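Local atomic coordinates of dihydrodipicolinate synthase family protein (Sinorhizobium meliloti, PDB entry 4DNH), a protein that is of unknown function but folds as a TIM barrel, as dihydrodipicolinate synthases do, and may therefore be an enzyme. Residues Gly299-Phe302 / Glu303-Pro307; Leu65-Arg68 / His69-Trp72; Tyr175-Val178 / Leu179-Lys183. All coordinates share one frame; numbering follows the deposited sequence.

Interaction 1. Residues Gly299-Phe302 / Glu303-Pro307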
ATOM      1  N   GLY A 299      -5.218 -22.719  10.509  1.00 70.98           N
ATOM      2  CA  GLY A 299      -4.859 -23.614   9.412  1.00 69.41           C
ATOM      3  C   GLY A 299      -5.336 -23.112   8.062  1.00 68.91           C
ATOM      4  O   GLY A 299      -4.562 -23.073   7.103  1.00 69.86           O
ATOM      5  N   GLU A 300      -6.604 -22.713   7.977  1.00 70.48           N
ATOM      6  CA  GLU A 300      -7.145 -22.217   6.708  1.00 69.78           C
ATOM      7  C   GLU A 300      -6.574 -20.842   6.309  1.00 63.39           C
ATOM      8  O   GLU A 300      -6.346 -20.581   5.124  1.00 63.20           O
ATOM      9  CB  GLU A 300      -8.672 -22.220   6.701  1.00 73.56           C
ATOM     10  CG  GLU A 300      -9.256 -22.514   5.323  1.00 78.24           C
ATOM     11  CD  GLU A 300     -10.730 -22.142   5.188  1.00 81.10           C
ATOM     12  OE1 GLU A 300     -11.482 -22.251   6.183  1.00 79.43           O
ATOM     13  OE2 GLU A 300     -11.140 -21.749   4.069  1.00 79.96           O
ATOM     14  N   PHE A 301      -6.330 -19.985   7.299  1.00 57.54           N
ATOM     15  CA  PHE A 301      -5.604 -18.739   7.094  1.00 54.91           C
ATOM     16  C   PHE A 301      -4.351 -18.944   6.237  1.00 57.26           C
ATOM     17  O   PHE A 301      -4.204 -18.298   5.180  1.00 57.37           O
ATOM     18  CB  PHE A 301      -5.231 -18.134   8.446  1.00 55.36           C
ATOM     19  CG  PHE A 301      -4.346 -16.913   8.359  1.00 54.66           C
ATOM     20  CD1 PHE A 301      -4.892 -15.653   8.141  1.00 52.58           C
ATOM     21  CD2 PHE A 301      -2.960 -17.020   8.536  1.00 54.45           C
ATOM     22  CE1 PHE A 301      -4.082 -14.527   8.092  1.00 51.94           C
ATOM     23  CE2 PHE A 301      -2.142 -15.899   8.479  1.00 51.97           C
ATOM     24  CZ  PHE A 301      -2.702 -14.653   8.260  1.00 52.22           C
ATOM     25  N   PHE A 302      -3.461 -19.840   6.683  1.00 55.57           N
ATOM     26  CA  PHE A 302      -2.214 -20.125   5.971  1.00 54.58           C
ATOM     27  C   PHE A 302      -2.449 -20.818   4.629  1.00 55.72           C
ATOM     28  O   PHE A 302      -1.773 -20.499   3.653  1.00 56.42           O
ATOM     29  CB  PHE A 302      -1.247 -20.956   6.830  1.00 56.13           C
ATOM     30  CG  PHE A 302      -0.594 -20.182   7.951  1.00 55.16           C
ATOM     31  CD1 PHE A 302       0.322 -19.167   7.681  1.00 51.12           C
ATOM     32  CD2 PHE A 302      -0.881 -20.486   9.284  1.00 59.59           C
ATOM     33  CE1 PHE A 302       0.923 -18.454   8.704  1.00 52.00           C
ATOM     34  CE2 PHE A 302      -0.280 -19.778  10.323  1.00 59.72           C
ATOM     35  CZ  PHE A 302       0.624 -18.759  10.027  1.00 56.89           C
ATOM     36  N   GLU A 303      -3.402 -21.750   4.581  1.00 56.33           N
ATOM     37  CA  GLU A 303      -3.771 -22.426   3.334  1.00 58.70           C
ATOM     38  C   GLU A 303      -4.152 -21.423   2.248  1.00 54.33           C
ATOM     39  O   GLU A 303      -3.831 -21.625   1.080  1.00 52.16           O
ATOM     40  CB  GLU A 303      -4.951 -23.377   3.552  1.00 67.05           C
ATOM     41  CG  GLU A 303      -4.586 -24.762   4.065  1.00 80.97           C
ATOM     42  CD  GLU A 303      -5.808 -25.591   4.456  1.00 94.68           C
ATOM     43  OE1 GLU A 303      -6.946 -25.185   4.116  1.00100.63           O
ATOM     44  OE2 GLU A 303      -5.634 -26.651   5.107  1.00 95.76           O
ATOM     45  N   LEU A 304      -4.861 -20.366   2.646  1.00 51.61           N
ATOM     46  CA  LEU A 304      -5.287 -19.313   1.739  1.00 50.17           C
ATOM     47  C   LEU A 304      -4.156 -18.314   1.417  1.00 51.77           C
ATOM     48  O   LEU A 304      -3.972 -17.920   0.255  1.00 50.85           O
ATOM     49  CB  LEU A 304      -6.503 -18.576   2.318  1.00 50.08           C
ATOM     50  CG  LEU A 304      -7.882 -19.280   2.371  1.00 51.57           C
ATOM     51  CD1 LEU A 304      -8.833 -18.547   3.298  1.00 50.13           C
ATOM     52  CD2 LEU A 304      -8.534 -19.433   1.001  1.00 51.04           C
ATOM     53  N   LEU A 305      -3.386 -17.923   2.434  1.00 49.91           N
ATOM     54  CA  LEU A 305      -2.448 -16.823   2.272  1.00 46.94           C
ATOM     55  C   LEU A 305      -1.068 -17.246   1.788  1.00 48.56           C
ATOM     56  O   LEU A 305      -0.503 -16.596   0.902  1.00 48.46           O
ATOM     57  CB  LEU A 305      -2.358 -16.009   3.553  1.00 46.59           C
ATOM     58  CG  LEU A 305      -2.543 -14.488   3.519  1.00 46.30           C
ATOM     59  CD1 LEU A 305      -3.597 -13.987   2.532  1.00 45.38           C
ATOM     60  CD2 LEU A 305      -2.850 -13.976   4.916  1.00 44.57           C
ATOM     61  N   GLU A 306      -0.527 -18.337   2.329  1.00 50.59           N
ATOM     62  CA  GLU A 306       0.811 -18.804   1.911  1.00 53.43           C
ATOM     63  C   GLU A 306       1.022 -18.896   0.392  1.00 49.87           C
ATOM     64  O   GLU A 306       2.103 -18.603  -0.074  1.00 51.79           O
ATOM     65  CB  GLU A 306       1.222 -20.126   2.593  1.00 60.15           C
ATOM     66  CG  GLU A 306       2.027 -19.943   3.879  1.00 69.60           C
ATOM     67  CD  GLU A 306       2.101 -21.205   4.739  1.00 79.69           C
ATOM     68  OE1 GLU A 306       1.654 -22.281   4.283  1.00 85.21           O
ATOM     69  OE2 GLU A 306       2.605 -21.129   5.886  1.00 79.60           O
ATOM     70  N   PRO A 307      -0.002 -19.307  -0.381  1.00 48.59           N
ATOM     71  CA  PRO A 307       0.177 -19.303  -1.850  1.00 48.36           C
ATOM     72  C   PRO A 307       0.319 -17.901  -2.508  1.00 44.78           C
ATOM     73  O   PRO A 307       0.905 -17.757  -3.588  1.00 43.37           O
ATOM     74  CB  PRO A 307      -1.091 -20.018  -2.343  1.00 49.70           C
ATOM     75  CG  PRO A 307      -1.492 -20.895  -1.188  1.00 48.93           C
ATOM     76  CD  PRO A 307      -1.245 -20.010  -0.002  1.00 48.35           C
TER
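E303, L304, L305 and E306 each give their backbone N-H to the carbonyl four residues earlier, from G299 O to F302 O, at N...O distances of 2.8 to 3.1 Å, which is regular alpha-helical geometry. On the buried side, F301 and L305 meet one turn apart: L305 CD2 approaches the ring obliquely, 3.4 Å from F301 CZ and 3.5 Å from F301 CE1. With CG anti to the backbone N (chi1 174°), the F301 ring is placed where these two atoms meet L305 CD2. F301 CD2 also sits over the centre of the F302 ring, 3.9 Å above the plane. An alanine in place of F301 is likely to leave L305 CD2 without its apolar neighbour and open a gap toward A289, L293 and A265. The carboxylate of E306 approaches the F302 ring obliquely, OE2 3.5 Å from F302 CD1. E300 OE1 forms a salt bridge with R297, while E300 OE2 stays 5.4 Å from E303 OE1, a like charge. The helix is thus amphipathic: aromatic and aliphatic groups pack against helices 283-294 and 260-265, and R297 probably offsets the nearby like charges of E300 and E303.

Interaction 2. Residues Leu65-Arg68 / His69-Trp72; sequences LAFR and HRLW
R68 and W72 meet through a CH-pi contact: R68 CB stands over the indole, 4.1 Å from the centroid of the six-membered ring of W72. The carbonyl oxygen R68 O also lies over an indole face, toward the rim, while accepting a nearly straight bond from W72 N (2.9 Å, N-H...O 175°). The other backbone bonds run from H69, R70 and L71 to L65, A66 and F67. Apolar contact comes next: F67, its CG anti to the backbone N (chi1 -173°), carries its ring forward to L71, with F67 CE2 3.9 Å from L71 CD1. The extended chain of R70 passes the same ring obliquely, R70 CD 4.0 Å from F67 CD1. Among the aromatic groups, W72 CZ3 hangs 4.2 Å above one face of the H69 imidazole, toward its rim. Polar ends come last: R68 NE forms a salt bridge with E80, R68 NH1 bonds to the carbonyls of T64 and H42, H69 NE2 reaches E106, and W72 NE1 reaches L114 O. Apolar stems pack within the helix and most of their heteroatoms find partners beyond it, so this first barrel helix is tied by polar bonds to strand 77-80 and helix 93-108.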
ATOM      1  N   LEU A  65     -12.641   5.061  -7.727  1.00 39.19           N
ATOM      2  CA  LEU A  65     -13.560   4.917  -6.593  1.00 37.10           C
ATOM      3  C   LEU A  65     -14.267   3.567  -6.565  1.00 35.56           C
ATOM      4  O   LEU A  65     -14.494   3.020  -5.491  1.00 37.25           O
ATOM      5  CB  LEU A  65     -14.560   6.063  -6.518  1.00 37.15           C
ATOM      6  CG  LEU A  65     -14.000   7.483  -6.541  1.00 36.99           C
ATOM      7  CD1 LEU A  65     -15.120   8.497  -6.808  1.00 37.10           C
ATOM      8  CD2 LEU A  65     -13.251   7.793  -5.251  1.00 36.14           C
ATOM      9  N   ALA A  66     -14.592   3.013  -7.727  1.00 35.12           N
ATOM     10  CA  ALA A  66     -15.169   1.663  -7.773  1.00 36.36           C
ATOM     11  C   ALA A  66     -14.276   0.665  -7.044  1.00 37.89           C
ATOM     12  O   ALA A  66     -14.764  -0.268  -6.419  1.00 40.40           O
ATOM     13  CB  ALA A  66     -15.424   1.206  -9.194  1.00 35.74           C
ATOM     14  N   PHE A  67     -12.968   0.875  -7.097  1.00 36.97           N
ATOM     15  CA  PHE A  67     -12.056  -0.040  -6.408  1.00 37.37           C
ATOM     16  C   PHE A  67     -12.048   0.125  -4.875  1.00 35.62           C
ATOM     17  O   PHE A  67     -11.915  -0.849  -4.158  1.00 34.80           O
ATOM     18  CB  PHE A  67     -10.650   0.049  -6.994  1.00 37.56           C
ATOM     19  CG  PHE A  67      -9.719  -0.966  -6.445  1.00 39.38           C
ATOM     20  CD1 PHE A  67      -9.777  -2.290  -6.884  1.00 41.14           C
ATOM     21  CD2 PHE A  67      -8.780  -0.612  -5.473  1.00 39.72           C
ATOM     22  CE1 PHE A  67      -8.917  -3.249  -6.368  1.00 41.05           C
ATOM     23  CE2 PHE A  67      -7.922  -1.566  -4.959  1.00 41.85           C
ATOM     24  CZ  PHE A  67      -7.993  -2.886  -5.405  1.00 42.59           C
ATOM     25  N   ARG A  68     -12.180   1.345  -4.371  1.00 35.83           N
ATOM     26  CA  ARG A  68     -12.465   1.530  -2.950  1.00 37.96           C
ATOM     27  C   ARG A  68     -13.719   0.763  -2.482  1.00 40.57           C
ATOM     28  O   ARG A  68     -13.708   0.150  -1.408  1.00 42.68           O
ATOM     29  CB  ARG A  68     -12.582   3.009  -2.616  1.00 40.79           C
ATOM     30  CG  ARG A  68     -11.240   3.705  -2.459  1.00 42.16           C
ATOM     31  CD  ARG A  68     -10.712   4.242  -3.779  1.00 42.59           C
ATOM     32  NE  ARG A  68      -9.287   4.578  -3.683  1.00 41.71           N
ATOM     33  CZ  ARG A  68      -8.339   4.197  -4.541  1.00 38.77           C
ATOM     34  NH1 ARG A  68      -8.655   3.457  -5.610  1.00 36.15           N
ATOM     35  NH2 ARG A  68      -7.066   4.559  -4.320  1.00 35.65           N
ATOM     36  N   HIS A  69     -14.786   0.772  -3.283  1.00 40.74           N
ATOM     37  CA  HIS A  69     -16.014   0.049  -2.916  1.00 42.21           C
ATOM     38  C   HIS A  69     -15.815  -1.438  -2.887  1.00 43.60           C
ATOM     39  O   HIS A  69     -16.351  -2.133  -1.998  1.00 46.23           O
ATOM     40  CB  HIS A  69     -17.198   0.419  -3.820  1.00 43.76           C
ATOM     41  CG  HIS A  69     -17.725   1.814  -3.589  1.00 45.63           C
ATOM     42  ND1 HIS A  69     -18.529   2.127  -2.550  1.00 48.69           N
ATOM     43  CD2 HIS A  69     -17.529   2.997  -4.303  1.00 47.49           C
ATOM     44  CE1 HIS A  69     -18.841   3.439  -2.600  1.00 50.43           C
ATOM     45  NE2 HIS A  69     -18.225   3.972  -3.673  1.00 51.43           N
ATOM     46  N   ARG A  70     -15.037  -1.944  -3.839  1.00 41.11           N
ATOM     47  CA  ARG A  70     -14.635  -3.352  -3.849  1.00 41.37           C
ATOM     48  C   ARG A  70     -13.933  -3.718  -2.543  1.00 41.70           C
ATOM     49  O   ARG A  70     -14.197  -4.791  -1.967  1.00 42.57           O
ATOM     50  CB  ARG A  70     -13.711  -3.643  -5.039  1.00 41.12           C
ATOM     51  CG  ARG A  70     -13.412  -5.112  -5.300  1.00 43.63           C
ATOM     52  CD  ARG A  70     -12.423  -5.226  -6.454  1.00 48.17           C
ATOM     53  NE  ARG A  70     -11.588  -6.436  -6.456  1.00 51.19           N
ATOM     54  CZ  ARG A  70     -11.990  -7.632  -6.892  1.00 53.16           C
ATOM     55  NH1 ARG A  70     -13.243  -7.800  -7.342  1.00 51.08           N
ATOM     56  NH2 ARG A  70     -11.145  -8.665  -6.864  1.00 48.94           N
ATOM     57  N   LEU A  71     -13.056  -2.829  -2.069  1.00 40.24           N
ATOM     58  CA  LEU A  71     -12.315  -3.099  -0.829  1.00 39.35           C
ATOM     59  C   LEU A  71     -13.246  -3.052   0.366  1.00 39.95           C
ATOM     60  O   LEU A  71     -13.236  -3.950   1.196  1.00 40.91           O
ATOM     61  CB  LEU A  71     -11.109  -2.164  -0.621  1.00 36.17           C
ATOM     62  CG  LEU A  71      -9.912  -2.257  -1.570  1.00 34.69           C
ATOM     63  CD1 LEU A  71      -8.901  -1.160  -1.242  1.00 34.25           C
ATOM     64  CD2 LEU A  71      -9.239  -3.619  -1.540  1.00 33.34           C
ATOM     65  N   TRP A  72     -14.058  -2.006   0.452  1.00 41.64           N
ATOM     66  CA  TRP A  72     -15.051  -1.937   1.527  1.00 42.23           C
ATOM     67  C   TRP A  72     -15.968  -3.122   1.552  1.00 42.03           C
ATOM     68  O   TRP A  72     -16.259  -3.620   2.635  1.00 42.73           O
ATOM     69  CB  TRP A  72     -15.807  -0.632   1.500  1.00 40.21           C
ATOM     70  CG  TRP A  72     -14.923   0.545   1.824  1.00 39.03           C
ATOM     71  CD1 TRP A  72     -13.907   0.604   2.775  1.00 38.39           C
ATOM     72  CD2 TRP A  72     -14.953   1.884   1.214  1.00 38.92           C
ATOM     73  NE1 TRP A  72     -13.326   1.847   2.795  1.00 37.29           N
ATOM     74  CE2 TRP A  72     -13.901   2.663   1.885  1.00 37.64           C
ATOM     75  CE3 TRP A  72     -15.718   2.497   0.215  1.00 39.59           C
ATOM     76  CZ2 TRP A  72     -13.646   3.991   1.558  1.00 37.16           C
ATOM     77  CZ3 TRP A  72     -15.446   3.835  -0.110  1.00 39.15           C
ATOM     78  CH2 TRP A  72     -14.431   4.561   0.547  1.00 38.50           C
TER

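Interaction 3. Residues Tyr175-Val178 / Leu179-Lys183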
ATOM      1  N   TYR A 175       7.652  16.100  14.870  1.00 64.90           N
ATOM      2  CA  TYR A 175       6.583  15.205  15.319  1.00 65.64           C
ATOM      3  C   TYR A 175       5.969  15.614  16.676  1.00 67.91           C
ATOM      4  O   TYR A 175       4.857  15.209  17.011  1.00 67.07           O
ATOM      5  CB  TYR A 175       7.067  13.754  15.325  1.00 63.44           C
ATOM      6  CG  TYR A 175       7.179  13.172  13.933  1.00 60.17           C
ATOM      7  CD1 TYR A 175       8.286  13.436  13.136  1.00 60.60           C
ATOM      8  CD2 TYR A 175       6.173  12.360  13.411  1.00 56.14           C
ATOM      9  CE1 TYR A 175       8.394  12.905  11.863  1.00 59.29           C
ATOM     10  CE2 TYR A 175       6.271  11.826  12.140  1.00 53.87           C
ATOM     11  CZ  TYR A 175       7.381  12.099  11.367  1.00 56.93           C
ATOM     12  OH  TYR A 175       7.495  11.572  10.093  1.00 56.37           O
ATOM     13  N   ASP A 176       6.689  16.428  17.442  1.00 69.89           N
ATOM     14  CA  ASP A 176       6.149  16.970  18.684  1.00 70.91           C
ATOM     15  C   ASP A 176       5.065  18.018  18.383  1.00 69.98           C
ATOM     16  O   ASP A 176       3.980  17.969  18.970  1.00 70.83           O
ATOM     17  CB  ASP A 176       7.271  17.515  19.589  1.00 72.48           C
ATOM     18  CG  ASP A 176       6.744  18.274  20.808  1.00 78.09           C
ATOM     19  OD1 ASP A 176       5.851  17.764  21.533  1.00 78.16           O
ATOM     20  OD2 ASP A 176       7.246  19.394  21.050  1.00 81.92           O
ATOM     21  N   ARG A 177       5.340  18.945  17.465  1.00 68.11           N
ATOM     22  CA  ARG A 177       4.337  19.943  17.121  1.00 69.59           C
ATOM     23  C   ARG A 177       3.185  19.321  16.338  1.00 66.34           C
ATOM     24  O   ARG A 177       2.022  19.486  16.700  1.00 66.77           O
ATOM     25  CB  ARG A 177       4.931  21.152  16.385  1.00 73.64           C
ATOM     26  CG  ARG A 177       4.000  22.371  16.418  1.00 79.44           C
ATOM     27  CD  ARG A 177       4.750  23.696  16.435  1.00 85.16           C
ATOM     28  NE  ARG A 177       5.572  23.847  17.637  1.00 91.86           N
ATOM     29  CZ  ARG A 177       6.523  24.769  17.802  1.00 98.95           C
ATOM     30  NH1 ARG A 177       6.792  25.641  16.835  1.00 99.03           N
ATOM     31  NH2 ARG A 177       7.213  24.818  18.939  1.00101.86           N
ATOM     32  N   VAL A 178       3.520  18.588  15.283  1.00 63.86           N
ATOM     33  CA  VAL A 178       2.526  17.922  14.454  1.00 61.44           C
ATOM     34  C   VAL A 178       1.539  17.100  15.295  1.00 61.71           C
ATOM     35  O   VAL A 178       0.325  17.328  15.214  1.00 62.50           O
ATOM     36  CB  VAL A 178       3.180  17.063  13.342  1.00 59.11           C
ATOM     37  CG1 VAL A 178       2.140  16.211  12.628  1.00 57.97           C
ATOM     38  CG2 VAL A 178       3.904  17.947  12.333  1.00 57.73           C
ATOM     39  N   LEU A 179       2.054  16.191  16.124  1.00 61.04           N
ATOM     40  CA  LEU A 179       1.195  15.267  16.873  1.00 62.37           C
ATOM     41  C   LEU A 179       0.390  15.903  17.997  1.00 67.68           C
ATOM     42  O   LEU A 179      -0.697  15.431  18.313  1.00 69.60           O
ATOM     43  CB  LEU A 179       1.979  14.074  17.413  1.00 61.60           C
ATOM     44  CG  LEU A 179       2.385  12.996  16.411  1.00 58.47           C
ATOM     45  CD1 LEU A 179       3.374  12.029  17.051  1.00 58.21           C
ATOM     46  CD2 LEU A 179       1.163  12.255  15.874  1.00 55.90           C
ATOM     47  N   SER A 180       0.917  16.960  18.608  1.00 69.83           N
ATOM     48  CA  SER A 180       0.151  17.680  19.622  1.00 72.71           C
ATOM     49  C   SER A 180      -0.959  18.511  18.981  1.00 72.15           C
ATOM     50  O   SER A 180      -1.885  18.941  19.667  1.00 72.20           O
ATOM     51  CB  SER A 180       1.054  18.559  20.492  1.00 75.87           C
ATOM     52  OG  SER A 180       1.572  19.643  19.745  1.00 77.11           O
ATOM     53  N   GLN A 181      -0.872  18.718  17.667  1.00 71.14           N
ATOM     54  CA  GLN A 181      -1.861  19.521  16.954  1.00 71.88           C
ATOM     55  C   GLN A 181      -2.846  18.745  16.068  1.00 71.67           C
ATOM     56  O   GLN A 181      -3.773  19.335  15.507  1.00 74.01           O
ATOM     57  CB  GLN A 181      -1.180  20.630  16.162  1.00 74.93           C
ATOM     58  CG  GLN A 181      -0.863  21.844  17.013  1.00 85.85           C
ATOM     59  CD  GLN A 181      -0.577  23.075  16.180  1.00 96.42           C
ATOM     60  OE1 GLN A 181      -1.357  23.436  15.294  1.00 95.64           O
ATOM     61  NE2 GLN A 181       0.548  23.731  16.461  1.00103.37           N
ATOM     62  N   VAL A 182      -2.662  17.432  15.937  1.00 69.30           N
ATOM     63  CA  VAL A 182      -3.637  16.609  15.211  1.00 65.92           C
ATOM     64  C   VAL A 182      -4.901  16.571  16.059  1.00 65.88           C
ATOM     65  O   VAL A 182      -4.839  16.786  17.265  1.00 65.60           O
ATOM     66  CB  VAL A 182      -3.146  15.164  14.955  1.00 64.42           C
ATOM     67  CG1 VAL A 182      -3.921  14.527  13.811  1.00 62.99           C
ATOM     68  CG2 VAL A 182      -1.679  15.147  14.597  1.00 65.44           C
ATOM     69  N   LYS A 183      -6.046  16.314  15.435  1.00 66.30           N
ATOM     70  CA  LYS A 183      -7.293  16.281  16.185  1.00 69.54           C
ATOM     71  C   LYS A 183      -7.678  14.867  16.607  1.00 67.26           C
ATOM     72  O   LYS A 183      -8.392  14.693  17.572  1.00 69.71           O
ATOM     73  CB  LYS A 183      -8.415  16.965  15.402  1.00 72.15           C
ATOM     74  CG  LYS A 183      -9.089  18.076  16.199  1.00 80.87           C
ATOM     75  CD  LYS A 183      -9.237  19.358  15.384  1.00 86.41           C
ATOM     76  CE  LYS A 183     -10.404  19.285  14.404  1.00 88.16           C
ATOM     77  NZ  LYS A 183     -10.453  20.456  13.486  1.00 88.86           N
TER
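R177 and Q181, one turn apart, lie side by side and point the same way, their guanidinium and amide planes only 20° from parallel. The flat groups do not stack, however: R177 CZ and Q181 CD are 7.5 Å apart, and the touching is done lower down, where the amide nitrogen Q181 NE2 comes 3.7 Å from R177 CG. Bends at chi2 and chi3 carry the guanidinium away from the amide. Y175 meets L179 through its stem, Y175 CB being 4.4 Å from L179 CD1, while the ring meets W203, their planes at about 45°, and the hydroxyl bonds to that of Y202.

S180 turns its OG back along the helix (chi1 69°), between its own N and carbonyl carbon. There OG is 3.0 Å from D176 O and 3.1 Å from R177 O, so a single proton must choose or share between two acceptors. L179 N and S180 N bond four residues back, to Y175 O and D176 O. Q181 N instead bonds mainly three back, to V178 O at 3.1 Å, with a weak second bond to R177 O; the three-back bond is of the kind found in 3-10 turns.

Around this last turn, K225 NZ donates hydrogen bonds to the carbonyls of L179 and V182, and K183 N bonds to E147. V178 packs on L136 and I143 of helix 132-148 and on L155 of strand 153-155, whereas Y175 and L179 lean on V218. The helix thus fits between helices 132-148 and 208-221, lying outside the barrel strands.

How the interactions relate
All three contacts are local turns of separate helices in one eight-stranded parallel TIM barrel. Along the chain interaction 2 comes first, on helix 61-73 between strands 37-40 and 77-80. Interaction 3 follows on helix 168-181, between strands 153-155 and 186-191, and interaction 1 comes last, on helix 298-305 beyond the eighth strand, 273-276. None touches another: the centres of interactions 1 and 2 lie about 24 Å apart, those of interactions 2 and 3 about 31 Å, and those of interactions 1 and 3 about 40 Å. Helix 283-294 packs against both interaction 1 and interaction 2, linking the region after the last strand to the first barrel helix, while interaction 3 packs between helices 132-148 and 208-221.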